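Local coordinates for protein hemin degrading factor (Pseudomonas aeruginosa, PDB 4MF9) that binds heme and probably both traffics and degrades it, at residues 80-85 and 154-159. Sequence-based numbering, arbitrary orientation.
Sequences MALTRN and KVFLAE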
# COMPACT_ATOMS: atom_id res chain seq x y z
N MET A 80 -12.51 4.47 5.81
CA MET A 80 -11.33 4.88 5.13
C MET A 80 -10.23 3.81 5.27
O MET A 80 -9.89 3.42 6.36
CB MET A 80 -10.85 6.21 5.68
CG MET A 80 -9.67 6.79 5.00
SD MET A 80 -8.10 6.27 5.53
CE MET A 80 -7.79 7.16 7.03
N ALA A 81 -9.71 3.37 4.15
CA ALA A 81 -8.67 2.36 4.12
C ALA A 81 -7.34 3.06 3.98
O ALA A 81 -7.20 3.99 3.17
CB ALA A 81 -8.90 1.39 2.95
N LEU A 82 -6.36 2.63 4.76
CA LEU A 82 -5.03 3.26 4.74
C LEU A 82 -3.97 2.21 4.49
O LEU A 82 -3.77 1.30 5.30
CB LEU A 82 -4.74 3.98 6.06
CG LEU A 82 -3.66 5.08 6.14
CD1 LEU A 82 -3.83 5.84 7.47
CD2 LEU A 82 -2.24 4.55 6.04
N THR A 83 -3.26 2.35 3.37
CA THR A 83 -2.16 1.45 3.05
C THR A 83 -0.97 2.29 2.64
O THR A 83 -1.13 3.23 1.88
CB THR A 83 -2.54 0.56 1.88
OG1 THR A 83 -3.69 -0.21 2.24
CG2 THR A 83 -1.40 -0.36 1.50
N ARG A 84 0.21 1.97 3.16
CA ARG A 84 1.39 2.77 2.86
C ARG A 84 2.64 1.92 2.78
O ARG A 84 2.65 0.75 3.16
CB ARG A 84 1.59 3.85 3.94
CG ARG A 84 2.02 3.27 5.29
CD ARG A 84 2.45 4.32 6.27
NE ARG A 84 3.63 5.05 5.80
CZ ARG A 84 4.01 6.23 6.29
NH1 ARG A 84 3.31 6.82 7.26
NH2 ARG A 84 5.09 6.82 5.80
N ASN A 85 3.70 2.53 2.28
CA ASN A 85 5.03 2.00 2.46
C ASN A 85 5.82 3.13 3.10
O ASN A 85 5.23 4.08 3.62
CB ASN A 85 5.62 1.56 1.11
CG ASN A 85 5.44 2.61 0.03
OD1 ASN A 85 5.97 3.71 0.13
ND2 ASN A 85 4.68 2.28 -1.01
N LYS A 154 -4.68 -0.63 7.41
CA LYS A 154 -5.57 -0.16 8.48
C LYS A 154 -6.88 0.28 7.88
O LYS A 154 -6.90 0.81 6.77
CB LYS A 154 -4.96 1.03 9.23
CG LYS A 154 -3.69 0.72 9.98
CD LYS A 154 -2.93 1.99 10.33
CE LYS A 154 -1.75 1.67 11.23
NZ LYS A 154 -0.88 2.85 11.44
N VAL A 155 -7.98 0.07 8.61
CA VAL A 155 -9.25 0.64 8.19
C VAL A 155 -9.88 1.46 9.31
O VAL A 155 -10.02 0.99 10.45
CB VAL A 155 -10.21 -0.40 7.50
CG1 VAL A 155 -9.50 -1.71 7.17
CG2 VAL A 155 -11.47 -0.62 8.25
N PHE A 156 -10.19 2.70 8.98
CA PHE A 156 -10.65 3.66 9.96
C PHE A 156 -12.14 3.92 9.79
O PHE A 156 -12.62 4.12 8.68
CB PHE A 156 -9.88 4.97 9.81
CG PHE A 156 -8.52 4.94 10.45
CD1 PHE A 156 -7.43 4.39 9.77
CD2 PHE A 156 -8.32 5.45 11.73
CE1 PHE A 156 -6.18 4.35 10.36
CE2 PHE A 156 -7.07 5.42 12.32
CZ PHE A 156 -5.99 4.87 11.63
N LEU A 157 -12.88 3.89 10.90
CA LEU A 157 -14.26 4.34 10.85
C LEU A 157 -14.28 5.86 10.63
O LEU A 157 -13.45 6.59 11.17
CB LEU A 157 -15.02 3.94 12.11
CG LEU A 157 -15.70 2.57 12.10
CD1 LEU A 157 -14.70 1.42 12.22
CD2 LEU A 157 -16.74 2.52 13.21
N ALA A 158 -15.21 6.35 9.87
CA ALA A 158 -15.31 7.76 9.66
C ALA A 158 -16.70 8.29 9.93
O ALA A 158 -17.48 7.63 10.53
CB ALA A 158 -14.82 8.12 8.29
N GLU A 159 -16.95 9.46 9.45
CA GLU A 159 -18.11 10.25 9.76
C GLU A 159 -19.36 9.44 9.47
O GLU A 159 -20.31 9.51 10.20
CB GLU A 159 -18.04 11.39 8.76
CG GLU A 159 -16.88 12.33 8.93
CD GLU A 159 -15.59 11.99 8.18
OE1 GLU A 159 -14.59 12.63 8.52
OE2 GLU A 159 -15.53 11.12 7.29
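M80 and F156 form a hydrogen-bonded antiparallel pair, and so do L82 and K154. In the first, M80 N donates to F156 O at 2.9 Å and F156 N to M80 O at 2.7 Å. In the second, L82 N reaches K154 O at 2.8 Å and K154 N reaches L82 O at 3.0 Å. A81 and V155 make the non-hydrogen-bonded pair between them. Here CA-H...O contacts add to the ladder, V155 CA lying 3.4 Å from M80 O.

The apolar contact gathers on the face of M80, L82, K154 and F156. M80 CG is anti to the backbone N (chi1 -176°), and the chain bends at chi2 and chi3, turning CE toward the ring of F156. M80 CE lies 3.9 Å from F156 CD1. L82 CD1 lies 4.0 Å from F156 CE1. Both side chains lie beside the phenylalanine and point the same way. K154 runs extended beyond CG to a salt bridge with E47.

The two strands, from the first HemS/ChuX region, are inner neighbours in an antiparallel sheet shared with the second. Strand 138-146 flanks 151-157, and its Q139, S141 and Q143 touch F156. Strand 88-93 flanks 78-84, with E91 against M80 and L82.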